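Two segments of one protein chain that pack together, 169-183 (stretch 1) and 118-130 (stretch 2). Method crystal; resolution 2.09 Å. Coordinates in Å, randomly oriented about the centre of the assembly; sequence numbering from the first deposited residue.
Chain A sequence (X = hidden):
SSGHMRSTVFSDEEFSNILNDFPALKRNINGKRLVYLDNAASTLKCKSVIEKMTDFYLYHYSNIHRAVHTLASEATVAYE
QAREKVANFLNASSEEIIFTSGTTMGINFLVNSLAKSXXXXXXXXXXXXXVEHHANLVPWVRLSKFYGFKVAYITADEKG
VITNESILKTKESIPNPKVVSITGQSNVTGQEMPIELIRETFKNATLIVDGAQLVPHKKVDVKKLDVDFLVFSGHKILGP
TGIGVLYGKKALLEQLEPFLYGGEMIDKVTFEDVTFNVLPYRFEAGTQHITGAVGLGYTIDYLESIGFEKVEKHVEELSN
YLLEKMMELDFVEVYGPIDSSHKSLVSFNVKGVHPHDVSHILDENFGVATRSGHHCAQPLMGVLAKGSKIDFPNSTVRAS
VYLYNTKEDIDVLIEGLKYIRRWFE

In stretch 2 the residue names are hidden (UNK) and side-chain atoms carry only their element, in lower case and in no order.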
ATOM      1  N   LYS A 169      27.477  -5.679 -26.564  1.00 30.67           N
ATOM      2  CA  LYS A 169      28.771  -5.153 -26.053  1.00 34.34           C
ATOM      3  C   LYS A 169      28.940  -5.181 -24.528  1.00 33.22           C
ATOM      4  O   LYS A 169      30.017  -5.524 -23.985  1.00 28.26           O
ATOM      5  CB  LYS A 169      29.006  -3.732 -26.542  1.00 42.11           C
ATOM      6  CG  LYS A 169      29.846  -3.692 -27.815  1.00 56.55           C
ATOM      7  CD  LYS A 169      30.833  -2.520 -27.839  1.00 69.48           C
ATOM      8  CE  LYS A 169      30.181  -1.200 -28.258  1.00 76.30           C
ATOM      9  NZ  LYS A 169      31.189  -0.102 -28.374  1.00 79.93           N
ATOM     10  N   THR A 170      27.874  -4.835 -23.812  1.00 28.49           N
ATOM     11  CA  THR A 170      27.946  -4.937 -22.344  1.00 28.93           C
ATOM     12  C   THR A 170      28.332  -6.331 -21.845  1.00 28.43           C
ATOM     13  O   THR A 170      29.065  -6.465 -20.880  1.00 30.76           O
ATOM     14  CB  THR A 170      26.619  -4.551 -21.705  1.00 27.04           C
ATOM     15  OG1 THR A 170      26.271  -3.233 -22.152  1.00 27.73           O
ATOM     16  CG2 THR A 170      26.726  -4.631 -20.155  1.00 26.47           C
ATOM     17  N   LYS A 171      27.831  -7.359 -22.504  1.00 33.66           N
ATOM     18  CA  LYS A 171      28.114  -8.758 -22.129  1.00 39.43           C
ATOM     19  C   LYS A 171      29.579  -9.136 -22.226  1.00 39.03           C
ATOM     20  O   LYS A 171      30.033  -9.986 -21.492  1.00 39.17           O
ATOM     21  CB  LYS A 171      27.284  -9.719 -23.003  1.00 40.26           C
ATOM     22  CG  LYS A 171      27.740 -11.174 -23.115  1.00 44.31           C
ATOM     23  CD  LYS A 171      27.483 -12.052 -21.894  1.00 48.58           C
ATOM     24  CE  LYS A 171      27.612 -13.530 -22.276  1.00 51.96           C
ATOM     25  NZ  LYS A 171      26.564 -13.931 -23.276  1.00 50.82           N
ATOM     26  N   GLU A 172      30.312  -8.504 -23.131  1.00 44.14           N
ATOM     27  CA  GLU A 172      31.766  -8.711 -23.204  1.00 47.04           C
ATOM     28  C   GLU A 172      32.440  -8.180 -21.984  1.00 45.90           C
ATOM     29  O   GLU A 172      33.254  -8.844 -21.362  1.00 61.68           O
ATOM     30  CB  GLU A 172      32.324  -8.004 -24.424  1.00 49.64           C
ATOM     31  CG  GLU A 172      31.747  -8.546 -25.709  1.00 50.18           C
ATOM     32  CD  GLU A 172      32.330  -7.857 -26.922  1.00 57.84           C
ATOM     33  OE1 GLU A 172      33.123  -6.884 -26.762  1.00 55.60           O
ATOM     34  OE2 GLU A 172      31.993  -8.305 -28.034  1.00 55.85           O
ATOM     35  N   SER A 173      32.039  -6.982 -21.617  1.00 46.86           N
ATOM     36  CA  SER A 173      32.560  -6.249 -20.469  1.00 42.09           C
ATOM     37  C   SER A 173      32.054  -6.719 -19.055  1.00 46.24           C
ATOM     38  O   SER A 173      32.802  -6.756 -18.056  1.00 40.58           O
ATOM     39  CB  SER A 173      32.149  -4.819 -20.734  1.00 47.37           C
ATOM     40  OG  SER A 173      32.739  -3.993 -19.802  1.00 53.52           O
ATOM     41  N   ILE A 174      30.776  -7.078 -18.957  1.00 40.83           N
ATOM     42  CA  ILE A 174      30.204  -7.602 -17.706  1.00 38.92           C
ATOM     43  C   ILE A 174      29.641  -8.955 -18.052  1.00 36.03           C
ATOM     44  O   ILE A 174      28.455  -9.073 -18.347  1.00 32.82           O
ATOM     45  CB  ILE A 174      29.019  -6.728 -17.197  1.00 37.56           C
ATOM     46  CG1 ILE A 174      29.379  -5.237 -17.170  1.00 36.67           C
ATOM     47  CG2 ILE A 174      28.503  -7.240 -15.843  1.00 37.01           C
ATOM     48  CD1 ILE A 174      30.223  -4.816 -15.998  1.00 37.32           C
ATOM     49  N   PRO A 175      30.477  -9.995 -18.087  1.00 38.35           N
ATOM     50  CA  PRO A 175      29.948 -11.251 -18.691  1.00 37.41           C
ATOM     51  C   PRO A 175      28.998 -12.087 -17.857  1.00 34.45           C
ATOM     52  O   PRO A 175      28.168 -12.789 -18.422  1.00 35.13           O
ATOM     53  CB  PRO A 175      31.222 -12.063 -18.929  1.00 40.08           C
ATOM     54  CG  PRO A 175      32.211 -11.475 -17.975  1.00 40.05           C
ATOM     55  CD  PRO A 175      31.939 -10.019 -17.978  1.00 40.53           C
ATOM     56  N   ASN A 176      29.127 -12.023 -16.534  1.00 32.41           N
ATOM     57  CA  ASN A 176      28.360 -12.902 -15.630  1.00 32.18           C
ATOM     58  C   ASN A 176      27.668 -12.110 -14.489  1.00 28.36           C
ATOM     59  O   ASN A 176      27.915 -12.343 -13.313  1.00 26.47           O
ATOM     60  CB  ASN A 176      29.319 -13.979 -15.080  1.00 30.93           C
ATOM     61  CG  ASN A 176      28.597 -15.128 -14.389  1.00 35.37           C
ATOM     62  OD1 ASN A 176      27.455 -15.516 -14.727  1.00 37.10           O
ATOM     63  ND2 ASN A 176      29.274 -15.697 -13.394  1.00 41.83           N
ATOM     64  N   PRO A 177      26.780 -11.178 -14.835  1.00 25.74           N
ATOM     65  CA  PRO A 177      26.074 -10.497 -13.748  1.00 25.62           C
ATOM     66  C   PRO A 177      25.178 -11.426 -12.944  1.00 24.18           C
ATOM     67  O   PRO A 177      24.495 -12.278 -13.498  1.00 25.60           O
ATOM     68  CB  PRO A 177      25.248  -9.413 -14.480  1.00 27.50           C
ATOM     69  CG  PRO A 177      25.103  -9.866 -15.883  1.00 26.76           C
ATOM     70  CD  PRO A 177      26.396 -10.658 -16.159  1.00 27.70           C
ATOM     71  N   LYS A 178      25.175 -11.266 -11.627  1.00 23.70           N
ATOM     72  CA  LYS A 178      24.331 -12.075 -10.781  1.00 23.61           C
ATOM     73  C   LYS A 178      22.843 -11.694 -11.001  1.00 23.58           C
ATOM     74  O   LYS A 178      21.962 -12.573 -11.049  1.00 22.96           O
ATOM     75  CB  LYS A 178      24.760 -11.959  -9.312  1.00 24.85           C
ATOM     76  CG  LYS A 178      24.060 -12.958  -8.398  1.00 29.30           C
ATOM     77  CD  LYS A 178      24.403 -14.409  -8.801  1.00 31.81           C
ATOM     78  CE  LYS A 178      24.533 -15.355  -7.641  1.00 36.88           C
ATOM     79  NZ  LYS A 178      25.642 -14.898  -6.749  1.00 38.56           N
ATOM     80  N   VAL A 179      22.586 -10.406 -11.202  1.00 22.94           N
ATOM     81  CA  VAL A 179      21.212  -9.875 -11.413  1.00 22.41           C
ATOM     82  C   VAL A 179      21.249  -8.864 -12.557  1.00 20.14           C
ATOM     83  O   VAL A 179      22.187  -8.074 -12.652  1.00 20.07           O
ATOM     84  CB  VAL A 179      20.682  -9.176 -10.125  1.00 23.22           C
ATOM     85  CG1 VAL A 179      19.334  -8.504 -10.340  1.00 22.39           C
ATOM     86  CG2 VAL A 179      20.562 -10.215  -9.062  1.00 24.49           C
ATOM     87  N   VAL A 180      20.242  -8.923 -13.423  1.00 18.87           N
ATOM     88  CA  VAL A 180      20.010  -7.920 -14.449  1.00 18.22           C
ATOM     89  C   VAL A 180      18.589  -7.346 -14.150  1.00 18.55           C
ATOM     90  O   VAL A 180      17.617  -8.112 -14.071  1.00 20.12           O
ATOM     91  CB  VAL A 180      20.027  -8.531 -15.868  1.00 19.33           C
ATOM     92  CG1 VAL A 180      19.629  -7.541 -16.957  1.00 18.07           C
ATOM     93  CG2 VAL A 180      21.425  -9.020 -16.225  1.00 19.37           C
ATOM     94  N   SER A 181      18.473  -6.039 -13.965  1.00 17.01           N
ATOM     95  CA  SER A 181      17.171  -5.407 -13.763  1.00 18.07           C
ATOM     96  C   SER A 181      17.010  -4.338 -14.777  1.00 17.79           C
ATOM     97  O   SER A 181      17.761  -3.397 -14.795  1.00 19.40           O
ATOM     98  CB  SER A 181      17.051  -4.820 -12.360  1.00 20.94           C
ATOM     99  OG  SER A 181      15.703  -4.490 -12.025  1.00 20.60           O
ATOM    100  N   ILE A 182      16.005  -4.446 -15.610  1.00 18.58           N
ATOM    101  CA  ILE A 182      15.871  -3.495 -16.647  1.00 21.51           C
ATOM    102  C   ILE A 182      14.422  -3.127 -16.875  1.00 19.36           C
ATOM    103  O   ILE A 182      13.548  -3.962 -16.642  1.00 17.33           O
ATOM    104  CB  ILE A 182      16.495  -4.083 -17.980  1.00 26.31           C
ATOM    105  CG1 ILE A 182      16.566  -2.971 -19.038  1.00 33.44           C
ATOM    106  CG2 ILE A 182      15.700  -5.272 -18.487  1.00 26.14           C
ATOM    107  CD1 ILE A 182      17.484  -3.277 -20.198  1.00 39.73           C
ATOM    108  N   THR A 183      14.190  -1.916 -17.393  1.00 16.61           N
ATOM    109  CA  THR A 183      12.867  -1.472 -17.718  1.00 17.85           C
ATOM    110  C   THR A 183      12.332  -2.215 -18.940  1.00 20.15           C
ATOM    111  O   THR A 183      13.057  -2.589 -19.844  1.00 20.07           O
ATOM    112  CB  THR A 183      12.810   0.054 -17.973  1.00 19.80           C
ATOM    113  OG1 THR A 183      11.462   0.416 -18.194  1.00 20.76           O
ATOM    114  CG2 THR A 183      13.661   0.504 -19.203  1.00 19.64           C
ATOM    115  N   UNK A 118      20.961 -14.689   0.381  1.00 26.88           N
ATOM    116  CA  UNK A 118      22.270 -15.087  -0.038  1.00 28.73           C
ATOM    117  C   UNK A 118      22.513 -15.263  -1.522  1.00 31.55           C
ATOM    118  O   UNK A 118      23.532 -15.821  -1.881  1.00 31.41           O
ATOM    119  N   UNK A 119      21.632 -14.746  -2.379  1.00 27.99           N
ATOM    120  CA  UNK A 119      21.764 -14.877  -3.797  1.00 26.38           C
ATOM    121  C   UNK A 119      22.581 -13.697  -4.335  1.00 31.00           C
ATOM    122  O   UNK A 119      23.465 -13.872  -5.197  1.00 29.26           O
ATOM    123  c   UNK A 119      18.218 -16.226  -4.454  1.00 28.68           C
ATOM    124  c   UNK A 119      20.489 -14.707  -5.956  1.00 26.91           C
ATOM    125  c   UNK A 119      20.391 -14.887  -4.430  1.00 26.79           C
ATOM    126  c   UNK A 119      19.657 -16.144  -4.018  1.00 27.27           C
ATOM    127  N   UNK A 120      22.273 -12.487  -3.893  1.00 27.75           N
ATOM    128  CA  UNK A 120      23.052 -11.321  -4.275  1.00 28.36           C
ATOM    129  C   UNK A 120      24.057 -11.041  -3.198  1.00 30.77           C
ATOM    130  O   UNK A 120      23.663 -10.599  -2.127  1.00 30.33           O
ATOM    131  c   UNK A 120      23.524  -8.875  -6.260  1.00 25.25           C
ATOM    132  c   UNK A 120      21.663  -7.755  -5.075  1.00 32.21           C
ATOM    133  c   UNK A 120      22.787  -8.785  -4.949  1.00 27.62           C
ATOM    134  c   UNK A 120      22.158 -10.094  -4.465  1.00 27.59           C
ATOM    135  N   UNK A 121      25.343 -11.330  -3.451  1.00 31.83           N
ATOM    136  CA  UNK A 121      26.417 -11.197  -2.429  1.00 31.87           C
ATOM    137  C   UNK A 121      27.334 -10.027  -2.645  1.00 27.90           C
ATOM    138  O   UNK A 121      27.351  -9.452  -3.723  1.00 26.61           O
ATOM    139  c   UNK A 121      27.302 -12.422  -2.384  1.00 37.44           C
ATOM    140  c   UNK A 121      26.596 -13.732  -2.283  1.00 41.71           C
ATOM    141  c   UNK A 121      27.592 -14.699  -1.696  1.00 47.48           C
ATOM    142  c   UNK A 121      27.128 -16.112  -1.837  1.00 51.72           C
ATOM    143  n   UNK A 121      27.447 -16.525  -3.218  1.00 61.00           N
ATOM    144  N   UNK A 122      28.152  -9.711  -1.642  1.00 28.57           N
ATOM    145  CA  UNK A 122      29.168  -8.661  -1.759  1.00 35.38           C
ATOM    146  C   UNK A 122      30.001  -8.977  -2.987  1.00 33.99           C
ATOM    147  O   UNK A 122      30.275 -10.136  -3.277  1.00 30.37           O
ATOM    148  o   UNK A 122      30.350  -9.920  -0.099  1.00 49.54           O
ATOM    149  c   UNK A 122      30.096  -8.594  -0.528  1.00 38.03           C
ATOM    150  c   UNK A 122      29.456  -7.979   0.608  1.00 43.26           C
ATOM    151  N   UNK A 123      30.341  -7.962  -3.760  1.00 39.30           N
ATOM    152  CA  UNK A 123      31.112  -8.217  -4.983  1.00 51.39           C
ATOM    153  C   UNK A 123      30.458  -9.040  -6.126  1.00 44.26           C
ATOM    154  O   UNK A 123      31.099  -9.239  -7.158  1.00 44.32           O
ATOM    155  c   UNK A 123      33.162  -8.055  -3.492  1.00 66.18           C
ATOM    156  o   UNK A 123      35.248  -6.977  -3.615  1.00 89.66           O
ATOM    157  c   UNK A 123      32.469  -8.841  -4.597  1.00 60.95           C
ATOM    158  c   UNK A 123      34.647  -8.078  -3.641  1.00 77.76           C
ATOM    159  o   UNK A 123      35.192  -9.199  -3.801  1.00 82.24           O
ATOM    160  N   UNK A 124      29.210  -9.509  -5.975  1.00 36.16           N
ATOM    161  CA  UNK A 124      28.398  -9.781  -7.160  1.00 31.97           C
ATOM    162  C   UNK A 124      28.107  -8.455  -7.837  1.00 29.39           C
ATOM    163  O   UNK A 124      28.232  -7.379  -7.237  1.00 26.65           O
ATOM    164  o   UNK A 124      28.251 -12.479  -6.769  1.00 39.10           O
ATOM    165  o   UNK A 124      26.309 -12.418  -5.831  1.00 32.26           O
ATOM    166  c   UNK A 124      27.083 -10.433  -6.817  1.00 33.05           C
ATOM    167  c   UNK A 124      27.226 -11.876  -6.452  1.00 34.17           C
ATOM    168  N   UNK A 125      27.687  -8.539  -9.076  1.00 26.34           N
ATOM    169  CA  UNK A 125      27.318  -7.319  -9.825  1.00 28.33           C
ATOM    170  C   UNK A 125      25.871  -7.412 -10.223  1.00 24.91           C
ATOM    171  O   UNK A 125      25.412  -8.492 -10.607  1.00 20.67           O
ATOM    172  o   UNK A 125      29.493  -6.990 -10.765  1.00 29.38           O
ATOM    173  c   UNK A 125      27.719  -5.980 -11.983  1.00 26.58           C
ATOM    174  c   UNK A 125      28.143  -7.171 -11.128  1.00 27.87           C
ATOM    175  N   UNK A 126      25.183  -6.274 -10.069  1.00 24.21           N
ATOM    176  CA  UNK A 126      23.871  -6.050 -10.573  1.00 23.78           C
ATOM    177  C   UNK A 126      24.049  -5.161 -11.769  1.00 22.13           C
ATOM    178  O   UNK A 126      24.592  -4.081 -11.627  1.00 23.22           O
ATOM    179  c   UNK A 126      22.824  -5.987  -8.285  1.00 28.57           C
ATOM    180  c   UNK A 126      21.563  -5.117 -10.203  1.00 24.46           C
ATOM    181  c   UNK A 126      22.943  -5.251  -9.584  1.00 24.85           C
ATOM    182  N   UNK A 127      23.495  -5.569 -12.892  1.00 19.98           N
ATOM    183  CA  UNK A 127      23.500  -4.781 -14.109  1.00 19.96           C
ATOM    184  C   UNK A 127      22.117  -4.160 -14.351  1.00 19.73           C
ATOM    185  O   UNK A 127      21.121  -4.874 -14.522  1.00 19.46           O
ATOM    186  c   UNK A 127      24.072  -6.122 -17.750  1.00 22.21           C
ATOM    187  c   UNK A 127      23.801  -5.041 -16.696  1.00 21.74           C
ATOM    188  c   UNK A 127      24.870  -3.958 -16.751  1.00 22.98           C
ATOM    189  c   UNK A 127      23.803  -5.674 -15.301  1.00 20.92           C
ATOM    190  N   UNK A 128      22.081  -2.835 -14.457  1.00 19.92           N
ATOM    191  CA  UNK A 128      20.863  -2.109 -14.860  1.00 22.21           C
ATOM    192  C   UNK A 128      21.127  -1.271 -16.101  1.00 24.78           C
ATOM    193  O   UNK A 128      22.175  -1.392 -16.669  1.00 25.36           O
ATOM    194  c   UNK A 128      20.804   0.600 -12.055  1.00 26.45           C
ATOM    195  c   UNK A 128      21.307  -0.205 -13.257  1.00 24.88           C
ATOM    196  c   UNK A 128      20.004  -2.155 -12.507  1.00 19.68           C
ATOM    197  c   UNK A 128      20.326  -1.259 -13.699  1.00 22.32           C
ATOM    198  N   UNK A 129      20.174  -0.487 -16.578  1.00 26.57           N
ATOM    199  CA  UNK A 129      20.436   0.358 -17.712  1.00 24.97           C
ATOM    200  C   UNK A 129      20.521   1.836 -17.297  1.00 24.17           C
ATOM    201  O   UNK A 129      20.022   2.224 -16.245  1.00 20.19           O
ATOM    202  c   UNK A 129      19.369   0.157 -18.771  1.00 24.95           C
ATOM    203  o   UNK A 129      18.396   1.157 -18.679  1.00 28.44           O
ATOM    204  N   UNK A 130      21.147   2.659 -18.154  1.00 21.53           N
ATOM    205  CA  UNK A 130      21.257   4.075 -17.918  1.00 21.44           C
ATOM    206  C   UNK A 130      19.912   4.812 -17.975  1.00 21.41           C
ATOM    207  O   UNK A 130      19.818   5.949 -17.511  1.00 23.56           O
ATOM    208  c   UNK A 130      23.669   4.572 -18.514  1.00 23.12           C
ATOM    209  c   UNK A 130      24.707   5.346 -19.364  1.00 24.98           C
ATOM    210  o   UNK A 130      24.501   5.669 -20.525  1.00 20.47           O
ATOM    211  c   UNK A 130      22.235   4.740 -18.920  1.00 21.40           C
ATOM    212  n   UNK A 130      25.848   5.631 -18.730  1.00 21.38           N
TER
HETATM  213  O   HOH W   1      28.121 -10.890 -10.473  1.00 30.09           O

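Position 118 carries no side-chain atoms, and its phi of 78° is a value that favours glycine; it closes the preceding helix in a Schellman motif. It is Gly118.

Position 119 has four carbons, forked at the first, with one arm two carbons long. Its end leads away from stretch 1, but its backbone O accepts a hydrogen bond from Lys178 NZ at 2.9 Å. This is Ile119.

At position 120 the four carbons fork at the second, and one terminal carbon lies 4.3 Å from Val179 CG2, an apolar contact. The fork identifies Leu120.

Position 121 shows four carbons in a row ending in nitrogen, and that nitrogen stands 4.3 Å from Lys178 NZ. It is Lys121, and the pair is a proximity of like charges.

Position 122 has one carbon carrying an oxygen and a carbon, and it is out of reach of stretch 1: Thr122.

Position 123 has three carbons, the third carrying two oxygens, and is also out of reach. It is Glu123, poorly ordered; its phi/psi of 65/0 fits the third place of the type II turn that runs from Lys121 to position 124.

Position 124 has two carbons, the second bearing two oxygens, one of them 2.7 Å from Lys178 NZ. This is Asp124, and the contact is a salt bridge. The same OD2 accepts a hydrogen bond from Lys121 N at 2.8 Å, so one carboxylate oxygen serves both the turn and the partner stretch.

Position 125 has one carbon bearing an oxygen and a carbon, and its terminal carbon is 4.1 Å from Ile174 CG2. This is Thr125. Its backbone O accepts from Lys178 N at 3.0 Å and, weakly, from Val179 N at 3.5 Å. Water 1 accepts from Thr125 N at 2.8 Å and donates to Asn176 O at 3.2 Å.

Position 126 has three carbons, two of them on the first, and one of those two meets Val179 CG1 at 4.1 Å on the sheet face that these residues share. It is Val126.

Position 127 has four carbons forked at the second and the largest covered area, 112 Å². A terminal carbon reaches Thr170 CG2 at 3.9 Å, while its CB lies 4.1 Å from Pro177 CB and 4.2 Å from Val180 CG2. This is Leu127.

Position 128 repeats the pattern of four carbons forked at the first, one arm longer; its short arm is 4.0 Å from Ser181 CB. It is Ile128.

Position 129 has one carbon then one oxygen, its CB 4.2 Å from Ile182 CD1: Ser129.

Position 130 has three carbons, the third carrying oxygen and nitrogen. It is Gln130, without contact.

The contact works as a parallel strand pairing, the axes 18° apart. Leu127 N donates to Val179 O at 2.8 Å and Leu127 O accepts from Ser181 N at 2.9 Å, so Leu127 bonds to residues flanking its bridge partner, Val180. Apolar side chains pack on both faces, and Lys178 ties the turn to the strand's start.

Stretch 2 118-130: GILKTEDTVLISQ
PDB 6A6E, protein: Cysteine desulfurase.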